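Local coordinates for DNA mismatch repair protein PMS1 (Saccharomyces cerevisiae, PDB 3H4L) that binds and probably hydrolyses ATP in its N-terminal domain as a subunit of the MutL-type machinery of DNA mismatch repair in yeast, at residues Tyr181-Ala186 with Ser211-Asn216; Glu72-Lys77 with Glu100-Leu105; Leu298-Glu303 with Ile349-Leu354. All blocks are in the same frame, centred on the assembly; numbering follows the deposited sequence.

Contact 1. Residues Tyr181-Ala186 with Ser211-Asn216; sequences YAIINA and SSMRKN
The Asn185 carboxamide bonds in its own plane; that of Asn216 faces the other segment without a hydrogen bond across. Asn185 ND2 donates back to Tyr181 O at 2.6 Å, with the acceptor only 16° out of the amide plane and the donor on a carbonyl lone pair. Tyr181 O thus accepts both the backbone and the side-chain N-H of Asn185. Asn216 ND2 lies 3.3 Å from Ala182 O, at a poor angle, and 3.8 Å from Ala186 CA. Beside it, Met213 runs out with CG anti to the backbone N and bends at chi3 (-63°). The Met213 and Ile183 side chains cross obliquely, CG to CG2 3.7 Å, while Met213 and Ile184 lie side by side, with CE near CD1. The one hydrogen bond between the segments, Ser211 N to Ala186 O at 3.1 Å, approaches from above the carbonyl plane, 39° out of it. Ser212 is the N-cap: its OG accepts from Lys215 N. Tyr286 of strand 283-287 touches both isoleucines. The C-terminal end of helix 167-184 thus meets the N-capped start of helix 213-221, linked to it in sequence by the antiparallel strands 189-195 and 200-206, which form one end of the eight-stranded sheet.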
loop_
_atom_site.group_PDB
_atom_site.type_symbol
_atom_site.label_atom_id
_atom_site.label_comp_id
_atom_site.label_asym_id
_atom_site.label_seq_id
_atom_site.Cartn_x
_atom_site.Cartn_y
_atom_site.Cartn_z
ATOM N N TYR B 181 -10.682 12.217 -4.745
ATOM C CA TYR B 181 -11.108 11.934 -6.102
ATOM C C TYR B 181 -11.904 10.631 -6.176
ATOM O O TYR B 181 -12.873 10.517 -6.927
ATOM C CB TYR B 181 -9.887 11.822 -7.015
ATOM C CG TYR B 181 -9.278 13.132 -7.478
ATOM C CD1 TYR B 181 -9.887 13.887 -8.480
ATOM C CD2 TYR B 181 -8.053 13.579 -6.962
ATOM C CE1 TYR B 181 -9.295 15.040 -8.964
ATOM C CE2 TYR B 181 -7.454 14.727 -7.437
ATOM C CZ TYR B 181 -8.077 15.457 -8.443
ATOM O OH TYR B 181 -7.474 16.601 -8.940
ATOM N N ALA B 182 -11.493 9.646 -5.386
ATOM C CA ALA B 182 -12.141 8.339 -5.399
ATOM C C ALA B 182 -13.517 8.305 -4.754
ATOM O O ALA B 182 -14.383 7.530 -5.167
ATOM C CB ALA B 182 -11.242 7.310 -4.728
ATOM N N ILE B 183 -13.731 9.123 -3.735
ATOM C CA ILE B 183 -15.026 9.103 -3.089
ATOM C C ILE B 183 -16.133 9.726 -3.939
ATOM O O ILE B 183 -17.267 9.250 -3.929
ATOM C CB ILE B 183 -14.968 9.793 -1.728
ATOM C CG1 ILE B 183 -14.041 9.001 -0.807
ATOM C CG2 ILE B 183 -16.362 9.888 -1.128
ATOM C CD1 ILE B 183 -13.856 9.622 0.545
ATOM N N ILE B 184 -15.811 10.769 -4.695
ATOM C CA ILE B 184 -16.827 11.419 -5.507
ATOM C C ILE B 184 -16.991 10.815 -6.895
ATOM O O ILE B 184 -18.070 10.881 -7.477
ATOM C CB ILE B 184 -16.532 12.914 -5.674
ATOM C CG1 ILE B 184 -17.751 13.630 -6.270
ATOM C CG2 ILE B 184 -15.335 13.106 -6.585
ATOM C CD1 ILE B 184 -18.972 13.673 -5.350
ATOM N N ASN B 185 -15.932 10.224 -7.431
ATOM C CA ASN B 185 -16.006 9.644 -8.765
ATOM C C ASN B 185 -16.431 8.178 -8.813
ATOM O O ASN B 185 -15.626 7.277 -9.063
ATOM C CB ASN B 185 -14.679 9.845 -9.486
ATOM C CG ASN B 185 -14.420 11.300 -9.805
ATOM O OD1 ASN B 185 -15.083 11.887 -10.660
ATOM N ND2 ASN B 185 -13.464 11.899 -9.106
ATOM N N ALA B 186 -17.726 7.980 -8.589
ATOM C CA ALA B 186 -18.367 6.675 -8.594
ATOM C C ALA B 186 -18.212 5.944 -9.929
ATOM O O ALA B 186 -17.994 4.735 -9.965
ATOM C CB ALA B 186 -19.841 6.854 -8.279
ATOM N N SER B 211 -19.632 2.702 -8.259
ATOM C CA SER B 211 -19.924 2.576 -6.831
ATOM C C SER B 211 -20.499 3.862 -6.258
ATOM O O SER B 211 -19.985 4.944 -6.525
ATOM C CB SER B 211 -18.651 2.242 -6.043
ATOM O OG SER B 211 -18.083 1.014 -6.450
ATOM N N SER B 212 -21.552 3.751 -5.458
ATOM C CA SER B 212 -22.135 4.936 -4.850
ATOM C C SER B 212 -21.080 5.537 -3.918
ATOM O O SER B 212 -20.109 4.867 -3.554
ATOM C CB SER B 212 -23.378 4.563 -4.041
ATOM O OG SER B 212 -23.029 3.807 -2.892
ATOM N N MET B 213 -21.270 6.798 -3.542
ATOM C CA MET B 213 -20.349 7.491 -2.642
ATOM C C MET B 213 -20.163 6.671 -1.362
ATOM O O MET B 213 -19.066 6.580 -0.813
ATOM C CB MET B 213 -20.908 8.873 -2.291
ATOM C CG MET B 213 -20.100 9.623 -1.252
ATOM S SD MET B 213 -20.801 11.236 -0.873
ATOM C CE MET B 213 -20.647 12.069 -2.474
ATOM N N ARG B 214 -21.252 6.073 -0.897
ATOM C CA ARG B 214 -21.222 5.260 0.304
ATOM C C ARG B 214 -20.278 4.076 0.158
ATOM O O ARG B 214 -19.362 3.899 0.963
ATOM C CB ARG B 214 -22.621 4.749 0.620
ATOM C CG ARG B 214 -22.652 3.823 1.811
ATOM C CD ARG B 214 -24.061 3.449 2.187
ATOM N NE ARG B 214 -24.087 2.823 3.501
ATOM C CZ ARG B 214 -25.192 2.629 4.210
ATOM N NH1 ARG B 214 -26.368 3.013 3.728
ATOM N NH2 ARG B 214 -25.118 2.060 5.406
ATOM N N LYS B 215 -20.509 3.257 -0.863
ATOM C CA LYS B 215 -19.661 2.099 -1.087
ATOM C C LYS B 215 -18.199 2.533 -1.117
ATOM O O LYS B 215 -17.330 1.833 -0.584
ATOM C CB LYS B 215 -20.042 1.390 -2.389
ATOM C CG LYS B 215 -21.490 0.889 -2.408
ATOM C CD LYS B 215 -21.814 0.043 -3.641
ATOM C CE LYS B 215 -21.088 -1.296 -3.601
ATOM N NZ LYS B 215 -21.365 -2.151 -4.797
ATOM N N ASN B 216 -17.930 3.695 -1.709
ATOM C CA ASN B 216 -16.561 4.200 -1.790
ATOM C C ASN B 216 -16.005 4.716 -0.468
ATOM O O ASN B 216 -14.816 4.577 -0.204
ATOM C CB ASN B 216 -16.434 5.292 -2.859
ATOM C CG ASN B 216 -16.509 4.733 -4.267
ATOM O OD1 ASN B 216 -16.119 3.596 -4.507
ATOM N ND2 ASN B 216 -16.995 5.534 -5.205
#

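Contact 2. Residues Glu72-Lys77 with Glu100-Leu105; sequences EFLALK and EALSSL. With ANP (phosphoaminophosphonic acid-adenylate ester), chain E.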
loop_
_atom_site.group_PDB
_atom_site.type_symbol
_atom_site.label_atom_id
_atom_site.label_comp_id
_atom_site.label_asym_id
_atom_site.label_seq_id
_atom_site.Cartn_x
_atom_site.Cartn_y
_atom_site.Cartn_z
ATOM N N GLU B 72 4.085 16.289 -30.664
ATOM C CA GLU B 72 5.114 17.307 -30.780
ATOM C C GLU B 72 4.912 18.598 -30.007
ATOM O O GLU B 72 5.886 19.267 -29.663
ATOM C CB GLU B 72 5.310 17.644 -32.257
ATOM C CG GLU B 72 6.742 17.962 -32.647
ATOM C CD GLU B 72 6.909 18.049 -34.155
ATOM O OE1 GLU B 72 6.579 19.108 -34.738
ATOM O OE2 GLU B 72 7.351 17.040 -34.753
ATOM N N PHE B 73 3.659 18.955 -29.739
ATOM C CA PHE B 73 3.368 20.197 -29.035
ATOM C C PHE B 73 2.674 19.998 -27.691
ATOM O O PHE B 73 2.183 20.949 -27.090
ATOM C CB PHE B 73 2.502 21.092 -29.920
ATOM C CG PHE B 73 2.950 21.130 -31.347
ATOM C CD1 PHE B 73 2.537 20.147 -32.245
ATOM C CD2 PHE B 73 3.812 22.125 -31.793
ATOM C CE1 PHE B 73 2.983 20.155 -33.576
ATOM C CE2 PHE B 73 4.264 22.144 -33.116
ATOM C CZ PHE B 73 3.848 21.157 -34.008
ATOM N N LEU B 74 2.652 18.767 -27.209
ATOM C CA LEU B 74 1.984 18.490 -25.955
ATOM C C LEU B 74 2.599 19.168 -24.729
ATOM O O LEU B 74 1.883 19.765 -23.933
ATOM C CB LEU B 74 1.916 16.981 -25.732
ATOM C CG LEU B 74 0.853 16.573 -24.717
ATOM C CD1 LEU B 74 -0.498 17.030 -25.229
ATOM C CD2 LEU B 74 0.866 15.065 -24.508
ATOM N N ALA B 75 3.916 19.095 -24.579
ATOM C CA ALA B 75 4.570 19.687 -23.413
ATOM C C ALA B 75 5.426 20.940 -23.644
ATOM O O ALA B 75 6.228 21.306 -22.789
ATOM C CB ALA B 75 5.405 18.621 -22.705
ATOM N N LEU B 76 5.262 21.601 -24.779
ATOM C CA LEU B 76 6.029 22.807 -25.045
ATOM C C LEU B 76 5.403 23.986 -24.316
ATOM O O LEU B 76 4.187 24.012 -24.098
ATOM C CB LEU B 76 6.040 23.124 -26.543
ATOM C CG LEU B 76 6.759 22.178 -27.512
ATOM C CD1 LEU B 76 6.517 22.647 -28.934
ATOM C CD2 LEU B 76 8.248 22.146 -27.213
ATOM N N LYS B 77 6.233 24.956 -23.933
ATOM C CA LYS B 77 5.731 26.166 -23.293
ATOM C C LYS B 77 5.344 27.144 -24.400
ATOM O O LYS B 77 6.037 27.256 -25.411
ATOM C CB LYS B 77 6.788 26.795 -22.387
ATOM C CG LYS B 77 6.602 26.428 -20.921
ATOM C CD LYS B 77 7.579 27.130 -20.001
ATOM C CE LYS B 77 7.255 26.773 -18.568
ATOM N NZ LYS B 77 8.335 27.144 -17.638
ATOM N N GLU B 100 -0.415 23.986 -18.106
ATOM C CA GLU B 100 0.908 24.243 -17.568
ATOM C C GLU B 100 1.532 23.004 -16.951
ATOM O O GLU B 100 2.742 22.956 -16.718
ATOM C CB GLU B 100 0.823 25.331 -16.491
ATOM C CG GLU B 100 0.777 26.736 -17.023
ATOM C CD GLU B 100 0.742 27.759 -15.914
ATOM O OE1 GLU B 100 -0.331 27.911 -15.290
ATOM O OE2 GLU B 100 1.787 28.406 -15.659
ATOM N N ALA B 101 0.711 22.000 -16.688
ATOM C CA ALA B 101 1.204 20.797 -16.039
ATOM C C ALA B 101 2.268 20.014 -16.790
ATOM O O ALA B 101 3.410 19.945 -16.350
ATOM C CB ALA B 101 0.042 19.884 -15.676
ATOM N N LEU B 102 1.918 19.411 -17.914
ATOM C CA LEU B 102 2.925 18.629 -18.606
ATOM C C LEU B 102 4.137 19.478 -18.936
ATOM O O LEU B 102 5.276 19.012 -18.866
ATOM C CB LEU B 102 2.348 17.990 -19.876
ATOM C CG LEU B 102 1.327 16.875 -19.659
ATOM C CD1 LEU B 102 1.347 15.972 -20.871
ATOM C CD2 LEU B 102 1.661 16.066 -18.423
ATOM N N SER B 103 3.886 20.733 -19.275
ATOM C CA SER B 103 4.952 21.654 -19.619
ATOM C C SER B 103 5.878 21.854 -18.423
ATOM O O SER B 103 7.085 22.032 -18.585
ATOM C CB SER B 103 4.351 22.992 -20.040
ATOM O OG SER B 103 5.252 23.679 -20.876
ATOM N N SER B 104 5.303 21.827 -17.223
ATOM C CA SER B 104 6.075 22.006 -15.994
ATOM C C SER B 104 6.754 20.719 -15.515
ATOM O O SER B 104 7.898 20.756 -15.051
ATOM C CB SER B 104 5.185 22.565 -14.870
ATOM O OG SER B 104 4.950 23.953 -15.032
ATOM N N LEU B 105 6.063 19.589 -15.610
ATOM C CA LEU B 105 6.657 18.333 -15.181
ATOM C C LEU B 105 7.887 18.014 -16.027
ATOM O O LEU B 105 8.725 17.206 -15.645
ATOM C CB LEU B 105 5.633 17.203 -15.272
ATOM C CG LEU B 105 4.540 17.218 -14.192
ATOM C CD1 LEU B 105 3.318 16.453 -14.671
ATOM C CD2 LEU B 105 5.087 16.637 -12.897
HETATM P PG ANP E . -5.423 22.012 -17.083
HETATM O O1G ANP E . -4.491 21.015 -16.530
HETATM O O2G ANP E . -6.803 21.603 -16.980
HETATM O O3G ANP E . -5.267 23.403 -16.533
HETATM P PB ANP E . -4.663 20.891 -19.604
HETATM O O1B ANP E . -4.930 21.280 -21.017
HETATM O O2B ANP E . -5.205 19.614 -19.176
HETATM N N3B ANP E . -5.084 22.115 -18.661
HETATM P PA ANP E . -2.061 19.728 -19.008
HETATM O O1A ANP E . -2.589 19.145 -17.792
HETATM O O2A ANP E . -0.637 20.169 -19.073
HETATM O O3A ANP E . -3.078 20.864 -19.483
HETATM O "O5'" ANP E . -2.026 18.642 -20.175
HETATM C "C5'" ANP E . -2.480 19.076 -21.400
HETATM C "C4'" ANP E . -2.630 18.316 -22.660
HETATM O "O4'" ANP E . -1.994 17.029 -22.561
HETATM C "C3'" ANP E . -4.107 18.119 -22.590
HETATM O "O3'" ANP E . -4.781 19.276 -23.096
HETATM C "C2'" ANP E . -4.292 16.823 -23.322
HETATM O "O2'" ANP E . -4.481 17.140 -24.688
HETATM C "C1'" ANP E . -2.967 16.076 -22.960
HETATM N N9 ANP E . -2.995 15.072 -21.855
HETATM C C8 ANP E . -2.389 15.058 -20.608
HETATM N N7 ANP E . -2.611 14.018 -19.861
HETATM C C5 ANP E . -3.440 13.253 -20.658
HETATM C C6 ANP E . -4.095 11.972 -20.503
HETATM N N6 ANP E . -3.951 11.249 -19.399
HETATM N N1 ANP E . -4.895 11.453 -21.522
HETATM C C2 ANP E . -5.072 12.166 -22.687
HETATM N N3 ANP E . -4.500 13.379 -22.935
HETATM C C4 ANP E . -3.708 13.879 -21.890
HETATM O O HOH W 1 8.567 22.629 -21.509
#
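The Ser103 hydroxyl reaches Ala75 O from well above the carbonyl plane, 63° out of it, in a hydrogen bond of 3.2 Å from OG. The same oxygen takes a CA-H...O contact from Ser103 and a hydrogen bond donated by a water, which also donates weakly to Ser103 O, so three partners gather on one carbonyl. OG stands anti to the backbone N (chi1 -156°), which places it 3.1 Å from Lys77 CG. The extended Lys77 chain takes NZ to a hydrogen bond with His15 ND1. Both segments line the nucleotide pocket of the GHKL (Bergerat) ATPase fold, and the Gly-Glu-Ala-Leu run leading into helix 101-107 is part of the GFRGEAL signature of MutL proteins. There Leu102 N donates to O2A of ANP at 2.9 Å and 163°, a nearly straight bond from a helix N terminus whose dipole would probably favour the phosphate charge. The Leu102 and Leu74 side chains cross obliquely, CD1 to CD2 3.8 Å, and Leu102 CD1 comes to 3.9 Å from ANP C8. Leu74 CG is anti to its backbone N, turning CD1 onto the ribose, 3.1 Å from O4' of ANP. Ala75 CB packs against Leu102 CB, 4.2 Å away.

Contact 3. Residues Leu298-Glu303 with Ile349-Leu354; sequences LKCCNE and IFKTTL
The Phe350 ring forms the apolar centre, met along its edge by two cysteine sulfurs from the neighbouring helix. Cys300 SG lies 5.1 Å from the ring centroid and in the ring plane, nearest to CD2. Cys301 SG sits at a similar distance, 80° off the ring normal, beside CE2 and CZ. These are edge-type sulfur-aromatic contacts. The two helices belong to the ribosomal protein S5 domain 2-like fold of the MutL N-terminal region, in which helix 295-306 forms the connection of a beta-alpha-beta crossover between the parallel strands 283-287 and 316-321. The segments run in the same general direction, with a signed crossing angle of -29° and a closest axis approach of 9.9 Å. Phe350 CG and Cys300 SG are each anti to their backbone N and so reach across. Leu354 CD2 extends the apolar strip one turn on, 4.4 Å from Cys301 SG, while Phe350 also touches Leu297 and, on strand 229-237, Leu236. Further out, Lys351 covers Cys300 with its aliphatic part, CB being 3.4 Å from SG. Its chain bends at chi3 and crosses Glu303 at about a right angle. Glu303, with CG in the crowded position between the backbone N and the carbonyl carbon, extends to meet it. Their rather long salt bridge puts Glu303 OE1 3.5 Å from Lys351 NZ, but nearer, 3.1 Å, to Lys351 CE.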
loop_
_atom_site.group_PDB
_atom_site.type_symbol
_atom_site.label_atom_id
_atom_site.label_comp_id
_atom_site.label_asym_id
_atom_site.label_seq_id
_atom_site.Cartn_x
_atom_site.Cartn_y
_atom_site.Cartn_z
ATOM N N LEU B 298 -16.569 25.425 4.601
ATOM C CA LEU B 298 -16.125 24.518 5.652
ATOM C C LEU B 298 -16.265 25.228 6.988
ATOM O O LEU B 298 -16.769 24.649 7.956
ATOM C CB LEU B 298 -14.673 24.080 5.437
ATOM C CG LEU B 298 -14.467 22.911 4.473
ATOM C CD1 LEU B 298 -13.012 22.483 4.514
ATOM C CD2 LEU B 298 -15.366 21.747 4.861
ATOM N N LYS B 299 -15.827 26.485 7.037
ATOM C CA LYS B 299 -15.935 27.255 8.265
ATOM C C LYS B 299 -17.376 27.141 8.734
ATOM O O LYS B 299 -17.639 26.793 9.884
ATOM C CB LYS B 299 -15.574 28.713 8.012
ATOM N N CYS B 300 -18.311 27.412 7.829
ATOM C CA CYS B 300 -19.721 27.327 8.169
ATOM C C CYS B 300 -20.073 25.942 8.722
ATOM O O CYS B 300 -20.727 25.833 9.762
ATOM C CB CYS B 300 -20.585 27.639 6.947
ATOM S SG CYS B 300 -22.361 27.584 7.297
ATOM N N CYS B 301 -19.636 24.891 8.034
ATOM C CA CYS B 301 -19.904 23.525 8.474
ATOM C C CYS B 301 -19.443 23.351 9.916
ATOM O O CYS B 301 -20.208 22.931 10.780
ATOM C CB CYS B 301 -19.154 22.524 7.584
ATOM S SG CYS B 301 -20.101 21.675 6.290
ATOM N N ASN B 302 -18.182 23.686 10.162
ATOM C CA ASN B 302 -17.585 23.560 11.485
ATOM C C ASN B 302 -18.331 24.275 12.602
ATOM O O ASN B 302 -18.623 23.676 13.635
ATOM C CB ASN B 302 -16.134 24.046 11.453
ATOM C CG ASN B 302 -15.240 23.148 10.617
ATOM O OD1 ASN B 302 -15.200 21.931 10.817
ATOM N ND2 ASN B 302 -14.508 23.746 9.682
ATOM N N GLU B 303 -18.639 25.550 12.404
ATOM C CA GLU B 303 -19.334 26.310 13.436
ATOM C C GLU B 303 -20.714 25.729 13.742
ATOM O O GLU B 303 -21.035 25.445 14.901
ATOM C CB GLU B 303 -19.444 27.779 13.020
ATOM C CG GLU B 303 -20.355 28.047 11.850
ATOM C CD GLU B 303 -20.078 29.392 11.219
ATOM O OE1 GLU B 303 -20.883 29.830 10.364
ATOM O OE2 GLU B 303 -19.044 30.003 11.576
ATOM N N ILE B 349 -28.148 30.454 3.760
ATOM C CA ILE B 349 -29.228 29.499 3.566
ATOM C C ILE B 349 -28.735 28.098 3.911
ATOM O O ILE B 349 -29.507 27.248 4.351
ATOM C CB ILE B 349 -29.757 29.547 2.113
ATOM C CG1 ILE B 349 -30.505 30.869 1.897
ATOM C CG2 ILE B 349 -30.655 28.349 1.833
ATOM C CD1 ILE B 349 -31.265 30.955 0.589
ATOM N N PHE B 350 -27.440 27.872 3.726
ATOM C CA PHE B 350 -26.847 26.584 4.041
ATOM C C PHE B 350 -26.730 26.443 5.561
ATOM O O PHE B 350 -27.143 25.436 6.144
ATOM C CB PHE B 350 -25.454 26.468 3.409
ATOM C CG PHE B 350 -24.743 25.186 3.749
ATOM C CD1 PHE B 350 -25.141 23.981 3.176
ATOM C CD2 PHE B 350 -23.722 25.172 4.694
ATOM C CE1 PHE B 350 -24.533 22.783 3.543
ATOM C CE2 PHE B 350 -23.106 23.976 5.072
ATOM C CZ PHE B 350 -23.511 22.780 4.497
ATOM N N LYS B 351 -26.167 27.470 6.193
ATOM C CA LYS B 351 -25.964 27.471 7.635
ATOM C C LYS B 351 -27.232 27.106 8.392
ATOM O O LYS B 351 -27.201 26.260 9.280
ATOM C CB LYS B 351 -25.458 28.838 8.097
ATOM C CG LYS B 351 -25.027 28.884 9.560
ATOM C CD LYS B 351 -24.693 30.310 10.015
ATOM C CE LYS B 351 -23.573 30.938 9.179
ATOM N NZ LYS B 351 -23.223 32.328 9.614
ATOM N N THR B 352 -28.351 27.727 8.038
ATOM C CA THR B 352 -29.600 27.431 8.731
ATOM C C THR B 352 -30.194 26.098 8.278
ATOM O O THR B 352 -30.791 25.385 9.081
ATOM C CB THR B 352 -30.656 28.557 8.525
ATOM O OG1 THR B 352 -31.268 28.435 7.232
ATOM C CG2 THR B 352 -29.994 29.929 8.639
ATOM N N THR B 353 -30.023 25.768 6.997
ATOM C CA THR B 353 -30.548 24.516 6.441
ATOM C C THR B 353 -29.874 23.302 7.070
ATOM O O THR B 353 -30.521 22.284 7.328
ATOM C CB THR B 353 -30.358 24.434 4.905
ATOM O OG1 THR B 353 -31.228 25.368 4.253
ATOM C CG2 THR B 353 -30.681 23.034 4.408
ATOM N N LEU B 354 -28.571 23.413 7.307
ATOM C CA LEU B 354 -27.830 22.324 7.920
ATOM C C LEU B 354 -28.207 22.279 9.397
ATOM O O LEU B 354 -28.579 21.232 9.925
ATOM C CB LEU B 354 -26.320 22.549 7.770
ATOM C CG LEU B 354 -25.459 21.444 8.388
ATOM C CD1 LEU B 354 -25.693 20.150 7.623
ATOM C CD2 LEU B 354 -23.992 21.832 8.353
#

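Overall arrangement
From the N terminus, contact 2 comes first: it closes a loop of 22 residues holding helices 80-83 and 89-92 and joins both ends beside the nucleotide. Contact 1 follows, closing 24 residues that contain strands 189-195 and 200-206 at one edge of the eight-stranded sheet. Contact 3 spans 45 residues, including strand 316-321, and pairs two helices associated with the four-stranded sheet. The three are in series; none nests or crosses. Contacts 2 and 3 lie on opposite sides of the chain's centre, about 41 Å between centres. Contact 1 is intermediate, about 31 Å from contact 2 and 23 Å from contact 3 between centres, touching strand 283-287 of the second sheet.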